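MIF (PDB 4DH4) is a putative macrophage migration inhibitory factor of Toxoplasma gondii, a small alpha/beta protein that assembles from three copies of its chain. Local coordinates at residues A[4-9]-A[41-46]; A[17-22]-A[86-91]; A[61-66]-A[100-105]. One frame throughout, in Å; residues are numbered along the deposited sequence. Where two conformers were deposited one is given.

Contact 1. Residues A[4-9]-A[41-46]; sequences MIFCPV and GYSQTG
The Tyr42 ring and segment 4-9 meet at the ring's edge, where Val9 O lies in the ring plane and takes a 2.8 Å hydrogen bond from Tyr42 OH. Two residues of the neighbouring strand come against the same ring obliquely. Ile5 CG2 is 3.7 Å from Tyr42 CD2, and Cys7 CB is 3.3 Å from Tyr42 OH. A chi1 of -175° sets Tyr42 CG anti to the backbone N, and from there the ring reaches Ile5 and Cys7. The other ring, that of Phe6, has Thr45 CG2 at its edge and Ser43 CB at an oblique angle, 3.9 Å from Phe6 CD2; it also stacks with Phe59 of the next strand.

Between the two rings, which stand on opposite faces of the sheet, the parallel strands run 19° apart, the first and last members of a beta-alpha-beta unit whose crossover is helix 13-31. Gly41 O, Ile5 O and Ser43 O accept in turn from Ile5 N, Ser43 N and Cys7 N. Thr45 N then bonds to Cys7 O at 3.0 Å, approaching from well above the carbonyl plane (55° out of it). The backbone pairing stops at Pro8, which has no N-H to give, and Thr45 OG1 turns instead to Gly46 O, 2.7 Å away. Beyond it, a water donates to Pro8 O and Thr45 O and accepts from Gln44 NE2, backing up a weak direct bond from Gln44 NE2 to Pro8 O.

The chemistry thus changes along the pair. Backbone bonds carry the strand pair, and in the loops that follow side chains and a water join them. The buried Tyr42 hydroxyl, satisfied by Val9 O, ties one strand to the chain leaving the other.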
loop_
_atom_site.group_PDB
_atom_site.type_symbol
_atom_site.label_atom_id
_atom_site.label_comp_id
_atom_site.label_asym_id
_atom_site.label_seq_id
_atom_site.Cartn_x
_atom_site.Cartn_y
_atom_site.Cartn_z
ATOM N N MET A 4 2.529 1.921 8.104
ATOM C CA MET A 4 2.553 0.528 7.672
ATOM C C MET A 4 3.933 0.133 7.179
ATOM O O MET A 4 4.480 0.761 6.270
ATOM C CB MET A 4 1.508 0.283 6.584
ATOM C CG MET A 4 0.075 0.442 7.069
ATOM S SD MET A 4 -0.400 -0.750 8.334
ATOM C CE MET A 4 -0.053 -2.298 7.490
ATOM N N ILE A 5 4.474 -0.915 7.794
ATOM C CA ILE A 5 5.828 -1.407 7.519
ATOM C C ILE A 5 5.757 -2.676 6.664
ATOM O O ILE A 5 5.096 -3.649 7.038
ATOM C CB ILE A 5 6.556 -1.728 8.857
ATOM C CG1 ILE A 5 6.652 -0.472 9.734
ATOM C CG2 ILE A 5 7.939 -2.371 8.608
ATOM C CD1 ILE A 5 7.003 -0.749 11.190
ATOM N N PHE A 6 6.434 -2.650 5.516
ATOM C CA PHE A 6 6.486 -3.781 4.601
ATOM C C PHE A 6 7.917 -4.299 4.555
ATOM O O PHE A 6 8.845 -3.548 4.253
ATOM C CB PHE A 6 6.076 -3.364 3.188
ATOM C CG PHE A 6 4.649 -2.916 3.064
ATOM C CD1 PHE A 6 4.298 -1.587 3.298
ATOM C CD2 PHE A 6 3.655 -3.818 2.685
ATOM C CE1 PHE A 6 2.977 -1.169 3.174
ATOM C CE2 PHE A 6 2.325 -3.413 2.554
ATOM C CZ PHE A 6 1.984 -2.087 2.801
ATOM N N CYS A 7 8.090 -5.586 4.841
ATOM C CA CYS A 7 9.430 -6.158 4.959
ATOM C C CYS A 7 9.375 -7.673 4.732
ATOM O O CYS A 7 8.405 -8.311 5.128
ATOM C CB CYS A 7 9.985 -5.827 6.347
ATOM S SG CYS A 7 11.661 -6.372 6.656
ATOM N N PRO A 8 10.389 -8.243 4.051
ATOM C CA PRO A 8 10.397 -9.700 3.842
ATOM C C PRO A 8 10.709 -10.527 5.099
ATOM O O PRO A 8 10.457 -11.739 5.108
ATOM C CB PRO A 8 11.471 -9.912 2.765
ATOM C CG PRO A 8 12.307 -8.697 2.769
ATOM C CD PRO A 8 11.523 -7.571 3.385
ATOM N N VAL A 9 11.229 -9.881 6.144
ATOM C CA VAL A 9 11.636 -10.582 7.377
ATOM C C VAL A 9 10.454 -11.302 8.040
ATOM O O VAL A 9 9.390 -10.716 8.256
ATOM C CB VAL A 9 12.352 -9.630 8.381
ATOM C CG1 VAL A 9 12.525 -10.288 9.750
ATOM C CG2 VAL A 9 13.710 -9.181 7.835
ATOM N N GLY A 41 0.916 -1.055 11.513
ATOM C CA GLY A 41 0.896 -2.463 11.140
ATOM C C GLY A 41 2.183 -2.961 10.522
ATOM O O GLY A 41 3.028 -2.173 10.084
ATOM N N TYR A 42 2.326 -4.282 10.516
ATOM C CA TYR A 42 3.446 -4.950 9.870
ATOM C C TYR A 42 2.908 -5.911 8.829
ATOM O O TYR A 42 1.956 -6.648 9.074
ATOM C CB TYR A 42 4.310 -5.702 10.891
ATOM C CG TYR A 42 5.567 -6.314 10.303
ATOM C CD1 TYR A 42 5.602 -7.656 9.915
ATOM C CD2 TYR A 42 6.719 -5.555 10.137
ATOM C CE1 TYR A 42 6.760 -8.223 9.375
ATOM C CE2 TYR A 42 7.886 -6.112 9.608
ATOM C CZ TYR A 42 7.899 -7.444 9.225
ATOM O OH TYR A 42 9.050 -7.997 8.699
ATOM N N SER A 43 3.526 -5.904 7.661
ATOM C CA SER A 43 3.138 -6.829 6.616
ATOM C C SER A 43 4.382 -7.512 6.075
ATOM O O SER A 43 5.267 -6.848 5.529
ATOM C CB SER A 43 2.357 -6.095 5.514
ATOM O OG SER A 43 2.096 -6.957 4.416
ATOM N N GLN A 44 4.466 -8.834 6.261
ATOM C CA GLN A 44 5.557 -9.611 5.674
ATOM C C GLN A 44 5.295 -9.751 4.180
ATOM O O GLN A 44 4.302 -10.362 3.762
ATOM C CB GLN A 44 5.724 -10.996 6.340
ATOM C CG GLN A 44 7.033 -11.715 5.935
ATOM C CD GLN A 44 7.110 -13.190 6.333
ATOM O OE1 GLN A 44 6.438 -13.647 7.259
ATOM N NE2 GLN A 44 7.964 -13.932 5.640
ATOM N N THR A 45 6.181 -9.165 3.382
ATOM C CA THR A 45 6.094 -9.276 1.939
ATOM C C THR A 45 6.679 -10.619 1.503
ATOM O O THR A 45 7.210 -11.377 2.328
ATOM C CB THR A 45 6.868 -8.126 1.240
ATOM O OG1 THR A 45 8.259 -8.204 1.581
ATOM C CG2 THR A 45 6.319 -6.766 1.666
ATOM N N GLY A 46 6.566 -10.914 0.212
ATOM C CA GLY A 46 7.447 -11.891 -0.414
ATOM C C GLY A 46 8.809 -11.231 -0.557
ATOM O O GLY A 46 9.202 -10.398 0.268
HETATM O O HOH W 1 9.268 -13.022 2.964
#

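Contact 2. Residues A[17-22]-A[86-91]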
loop_
_atom_site.group_PDB
_atom_site.type_symbol
_atom_site.label_atom_id
_atom_site.label_comp_id
_atom_site.label_asym_id
_atom_site.label_seq_id
_atom_site.Cartn_x
_atom_site.Cartn_y
_atom_site.Cartn_z
ATOM N N ASP A 17 5.122 -6.993 17.880
ATOM C CA ASP A 17 4.506 -6.230 18.968
ATOM C C ASP A 17 5.424 -5.118 19.470
ATOM O O ASP A 17 4.998 -3.968 19.587
ATOM C CB ASP A 17 4.097 -7.149 20.131
ATOM C CG ASP A 17 2.644 -7.591 20.050
ATOM O OD1 ASP A 17 1.763 -6.728 19.835
ATOM O OD2 ASP A 17 2.374 -8.802 20.216
ATOM N N ALA A 18 6.679 -5.467 19.747
ATOM C CA ALA A 18 7.674 -4.506 20.243
ATOM C C ALA A 18 7.974 -3.409 19.215
ATOM O O ALA A 18 8.044 -2.220 19.558
ATOM C CB ALA A 18 8.959 -5.224 20.644
ATOM N N LEU A 19 8.142 -3.820 17.961
ATOM C CA LEU A 19 8.318 -2.886 16.854
ATOM C C LEU A 19 7.159 -1.897 16.756
ATOM O O LEU A 19 7.372 -0.677 16.677
ATOM C CB LEU A 19 8.475 -3.644 15.529
ATOM C CG LEU A 19 8.635 -2.796 14.261
ATOM C CD1 LEU A 19 9.854 -1.865 14.360
ATOM C CD2 LEU A 19 8.720 -3.691 13.035
ATOM N N LEU A 20 5.937 -2.423 16.763
ATOM C CA LEU A 20 4.762 -1.586 16.540
ATOM C C LEU A 20 4.495 -0.651 17.712
ATOM O O LEU A 20 4.023 0.465 17.516
ATOM C CB LEU A 20 3.530 -2.423 16.182
ATOM C CG LEU A 20 3.591 -3.244 14.886
ATOM C CD1 LEU A 20 2.312 -4.046 14.709
ATOM C CD2 LEU A 20 3.844 -2.378 13.642
ATOM N N LYS A 21 4.828 -1.095 18.922
ATOM C CA LYS A 21 4.785 -0.219 20.095
ATOM C C LYS A 21 5.758 0.948 19.972
ATOM O O LYS A 21 5.422 2.074 20.335
ATOM C CB LYS A 21 5.067 -1.004 21.376
ATOM C CG LYS A 21 3.908 -1.855 21.806
ATOM C CD LYS A 21 4.221 -2.583 23.096
ATOM C CE LYS A 21 3.251 -3.732 23.320
ATOM N NZ LYS A 21 1.849 -3.277 23.429
ATOM N N ASP A 22 6.964 0.674 19.477
ATOM C CA ASP A 22 7.951 1.722 19.221
ATOM C C ASP A 22 7.433 2.663 18.135
ATOM O O ASP A 22 7.552 3.881 18.255
ATOM C CB ASP A 22 9.294 1.121 18.792
ATOM C CG ASP A 22 10.126 0.612 19.968
ATOM O OD1 ASP A 22 11.175 -0.017 19.713
ATOM O OD2 ASP A 22 9.746 0.843 21.140
ATOM N N ARG A 86 16.731 -2.291 14.997
ATOM C CA ARG A 86 16.727 -2.871 16.339
ATOM C C ARG A 86 15.911 -4.166 16.416
ATOM O O ARG A 86 16.376 -5.167 16.963
ATOM C CB ARG A 86 16.174 -1.825 17.314
ATOM C CG ARG A 86 16.213 -2.159 18.799
ATOM C CD ARG A 86 16.210 -0.862 19.634
ATOM N NE ARG A 86 14.943 -0.117 19.564
ATOM C CZ ARG A 86 14.762 1.054 18.941
ATOM N NH1 ARG A 86 15.764 1.656 18.304
ATOM N NH2 ARG A 86 13.566 1.630 18.953
ATOM N N HIS A 87 14.701 -4.151 15.861
ATOM C CA HIS A 87 13.792 -5.292 15.982
ATOM C C HIS A 87 13.877 -6.326 14.861
ATOM O O HIS A 87 13.564 -7.499 15.083
ATOM C CB HIS A 87 12.350 -4.811 16.153
ATOM C CG HIS A 87 12.131 -4.020 17.402
ATOM N ND1 HIS A 87 12.185 -4.588 18.656
ATOM C CD2 HIS A 87 11.885 -2.704 17.594
ATOM C CE1 HIS A 87 11.969 -3.658 19.568
ATOM N NE2 HIS A 87 11.780 -2.506 18.949
ATOM N N LEU A 88 14.288 -5.905 13.668
ATOM C CA LEU A 88 14.276 -6.798 12.501
ATOM C C LEU A 88 15.666 -7.138 11.963
ATOM O O LEU A 88 15.813 -8.084 11.190
ATOM C CB LEU A 88 13.409 -6.221 11.367
ATOM C CG LEU A 88 11.969 -5.782 11.670
ATOM C CD1 LEU A 88 11.340 -5.129 10.441
ATOM C CD2 LEU A 88 11.102 -6.933 12.162
ATOM N N GLY A 89 16.666 -6.358 12.364
ATOM C CA GLY A 89 18.037 -6.525 11.883
ATOM C C GLY A 89 18.309 -5.901 10.524
ATOM O O GLY A 89 19.382 -6.105 9.953
ATOM N N VAL A 90 17.341 -5.144 10.004
ATOM C CA VAL A 90 17.469 -4.495 8.698
ATOM C C VAL A 90 18.265 -3.202 8.847
ATOM O O VAL A 90 17.887 -2.348 9.644
ATOM C CB VAL A 90 16.071 -4.176 8.074
ATOM C CG1 VAL A 90 16.222 -3.477 6.720
ATOM C CG2 VAL A 90 15.227 -5.442 7.940
ATOM N N PRO A 91 19.362 -3.046 8.073
ATOM C CA PRO A 91 20.184 -1.838 8.150
ATOM C C PRO A 91 19.324 -0.625 7.836
ATOM O O PRO A 91 18.551 -0.661 6.878
ATOM C CB PRO A 91 21.223 -2.036 7.041
ATOM C CG PRO A 91 21.247 -3.495 6.784
ATOM C CD PRO A 91 19.876 -4.001 7.071
#
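His87 and Arg86 converge on one oxygen of Asp22, and they reach it from opposite faces of the carboxylate plane. The His87 ring, turned 48° from the carboxylate, holds Asp22 OD1 in its own plane, with NE2 as the donor at 2.7 Å. Arg86 meets Asp22 tip to tip: the salt bridge from NH2 to OD1 measures 3.0 Å, and the guanidinium stands 57° from the carboxylate. The carboxylate would favour a protonated imidazole, an effect that the nearby Arg86 charge would probably temper.

The same ring lies against the helix backbone. Leu19 N sits over the ring centre, Ala18 C over the same face nearer the rim, and Ala18 CB approaches His87 CE1 to 3.6 Å. The bond from CA to CB of His87 points toward segment 17-22, and CG lies anti to the carbonyl carbon (chi1 -63°). Deeper in, Leu19 and Leu88 cross at about a right angle, Leu19 CD2 lying 4.0 Å from Leu88 CD1.

Gly89, with positive phi, ends helix 70-88 just beyond. Helices 13-31 and 70-88 here pack side by side on the sheet, where Leu19 touches Ile5 and Tyr42, and Leu88 touches Cys7 and Tyr42.

Contact 3. Residues A[61-66]-A[100-105]. With SO4 (sulfate ion), chain B; SO4 (sulfate ion), chain C.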
loop_
_atom_site.group_PDB
_atom_site.type_symbol
_atom_site.label_atom_id
_atom_site.label_comp_id
_atom_site.label_asym_id
_atom_site.label_seq_id
_atom_site.Cartn_x
_atom_site.Cartn_y
_atom_site.Cartn_z
ATOM N N ARG A 61 5.211 3.140 4.884
ATOM C CA ARG A 61 4.334 4.202 4.403
ATOM C C ARG A 61 3.712 4.898 5.591
ATOM O O ARG A 61 3.046 4.250 6.406
ATOM C CB ARG A 61 3.218 3.634 3.513
ATOM C CG ARG A 61 3.683 2.880 2.274
ATOM C CD ARG A 61 2.510 2.674 1.312
ATOM N NE ARG A 61 2.079 3.947 0.731
ATOM C CZ ARG A 61 0.892 4.511 0.935
ATOM N NH1 ARG A 61 -0.024 3.907 1.693
ATOM N NH2 ARG A 61 0.615 5.675 0.366
ATOM N N VAL A 62 3.923 6.206 5.713
ATOM C CA VAL A 62 3.266 6.969 6.777
ATOM C C VAL A 62 2.405 8.117 6.243
ATOM O O VAL A 62 2.840 8.896 5.396
ATOM C CB VAL A 62 4.245 7.400 7.943
ATOM C CG1 VAL A 62 5.698 7.315 7.523
ATOM C CG2 VAL A 62 3.884 8.770 8.538
ATOM N N ALA A 63 1.175 8.182 6.748
ATOM C CA ALA A 63 0.162 9.155 6.305
ATOM C C ALA A 63 -0.413 9.888 7.504
ATOM O O ALA A 63 -0.567 9.311 8.578
ATOM C CB ALA A 63 -0.968 8.446 5.555
ATOM N N SER A 64 -0.738 11.163 7.314
ATOM C CA SER A 64 -1.330 11.952 8.376
ATOM C C SER A 64 -2.172 13.059 7.767
ATOM O O SER A 64 -1.924 13.490 6.635
ATOM C CB SER A 64 -0.236 12.561 9.265
ATOM O OG SER A 64 -0.817 13.257 10.362
ATOM N N ILE A 65 -3.163 13.516 8.525
ATOM C CA ILE A 65 -3.919 14.711 8.157
ATOM C C ILE A 65 -3.121 15.892 8.680
ATOM O O ILE A 65 -3.168 16.214 9.870
ATOM C CB ILE A 65 -5.342 14.714 8.749
ATOM C CG1 ILE A 65 -6.098 13.449 8.327
ATOM C CG2 ILE A 65 -6.104 15.987 8.313
ATOM C CD1 ILE A 65 -7.318 13.141 9.202
ATOM N N GLY A 66 -2.360 16.514 7.786
ATOM C CA GLY A 66 -1.418 17.561 8.185
ATOM C C GLY A 66 -0.218 16.988 8.918
ATOM O O GLY A 66 -0.174 15.796 9.228
ATOM N N THR A 100 2.782 10.856 3.199
ATOM C CA THR A 100 1.632 11.337 2.438
ATOM C C THR A 100 0.767 12.230 3.316
ATOM O O THR A 100 0.334 11.814 4.398
ATOM C CB THR A 100 0.799 10.155 1.880
ATOM O OG1 THR A 100 1.631 9.331 1.044
ATOM C CG2 THR A 100 -0.389 10.662 1.066
ATOM N N ASN A 101 0.555 13.464 2.861
ATOM C CA ASN A 101 -0.362 14.385 3.525
ATOM C C ASN A 101 -1.775 14.211 2.981
ATOM O O ASN A 101 -2.023 14.379 1.772
ATOM C CB ASN A 101 0.065 15.836 3.333
ATOM C CG ASN A 101 -0.938 16.809 3.934
ATOM O OD1 ASN A 101 -1.591 17.583 3.221
ATOM N ND2 ASN A 101 -1.094 16.745 5.241
ATOM N N LYS A 102 -2.693 13.865 3.873
ATOM C CA LYS A 102 -4.085 13.684 3.500
ATOM C C LYS A 102 -4.931 14.865 3.941
ATOM O O LYS A 102 -4.709 15.428 5.014
ATOM C CB LYS A 102 -4.650 12.399 4.127
ATOM C CG LYS A 102 -3.808 11.136 3.916
ATOM C CD LYS A 102 -3.686 10.751 2.434
ATOM C CE LYS A 102 -5.025 10.359 1.821
ATOM N NZ LYS A 102 -4.797 9.716 0.495
ATOM N N SER A 103 -5.905 15.228 3.108
ATOM C CA SER A 103 -6.938 16.181 3.494
ATOM C C SER A 103 -7.894 15.499 4.478
ATOM O O SER A 103 -8.052 14.276 4.426
ATOM C CB SER A 103 -7.702 16.662 2.258
ATOM O OG SER A 103 -6.834 17.302 1.339
ATOM N N PRO A 104 -8.523 16.274 5.384
ATOM C CA PRO A 104 -9.486 15.659 6.315
ATOM C C PRO A 104 -10.604 14.877 5.607
ATOM O O PRO A 104 -10.979 13.803 6.070
ATOM C CB PRO A 104 -10.061 16.860 7.076
ATOM C CG PRO A 104 -9.008 17.899 6.993
ATOM C CD PRO A 104 -8.399 17.727 5.627
ATOM N N SER A 105 -11.111 15.391 4.486
ATOM C CA SER A 105 -12.184 14.704 3.749
ATOM C C SER A 105 -11.745 13.364 3.132
ATOM O O SER A 105 -12.592 12.553 2.763
ATOM C CB SER A 105 -12.744 15.603 2.645
ATOM O OG SER A 105 -11.744 15.824 1.663
HETATM S S SO4 B . -2.837 6.723 2.016
HETATM O O1 SO4 B . -3.575 7.115 3.217
HETATM O O2 SO4 B . -2.559 5.297 2.107
HETATM O O3 SO4 B . -3.664 7.030 0.865
HETATM O O4 SO4 B . -1.587 7.482 1.992
HETATM S S SO4 C . 3.921 6.274 -1.603
HETATM O O1 SO4 C . 5.367 6.495 -1.665
HETATM O O2 SO4 C . 3.696 4.891 -1.209
HETATM O O3 SO4 C . 3.370 7.200 -0.634
HETATM O O4 SO4 C . 3.376 6.513 -2.940
#
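Lys102 leaves its strand beside Ser64, with CB 3.9 Å from Ser64 O, the carbonyl that also accepts its backbone N. CG is 4.2 Å from Ala63 CB. From there the chain bends twice, at chi2 (-63°) and again at chi3, and meets a sulfate ion (chain B), probably from the crystallisation liquor: CD lies 3.7 Å from its O1, and CE stays in contact with O3 and O1. At the tip, NZ bonds to sulfate O3 at 2.9 Å and also to Phe99 O of the second subunit.

The two strands are parallel neighbours, 28° apart, and belong to a second beta-alpha-beta unit, joined through helix 70-88. Their backbones are linked in sequence by Thr100 N to Val62 O, Ser64 N to Thr100 O, and Lys102 N to Ser64 O, the last almost perfectly straight at 179°. Ala63 and Thr100 sit on the same face as Lys102, and Thr100 CG2 comes within 3.5 Å of O4 of that sulfate.

Arg61, earlier on its strand, bridges both anions at the edge of its guanidinium. NH1 reaches O2 of the chain B sulfate, and NE reaches O2 of the chain C sulfate at 2.7 Å, while NH2 adds a longer bond to O4 of the former and a weak one to O3 of the latter. Arg61 of both other subunits and Lys2 of the third also bind these ions, whose negative charge probably offsets the repulsion among the clustered arginines. At the far end Ile65 CG2 packs on Pro104 CG at 3.7 Å, and Trp107 touches Ile65 as well.

In the fold
From the N terminus, strand 2-7 leads through helix 13-31 to strand 39-44, and contact 1 closes that first loop. Contact 2 crosses it: residues 17-22 lie within the loop, but their partners, 86-91, come only at the end of helix 70-88. Before that helix, strand 58-65 opens contact 3, which closes on strand 95-102 and therefore crosses contact 2 in turn, while following contact 1 in series. Contacts 1 and 3 each close a beta-alpha-beta unit, and strands 2-7 and 58-65 join the units as antiparallel neighbours in one sheet. Contact 2 ties their two helices together and touches contact 1, whereas contact 3 lies on the opposite side of the chain's centre.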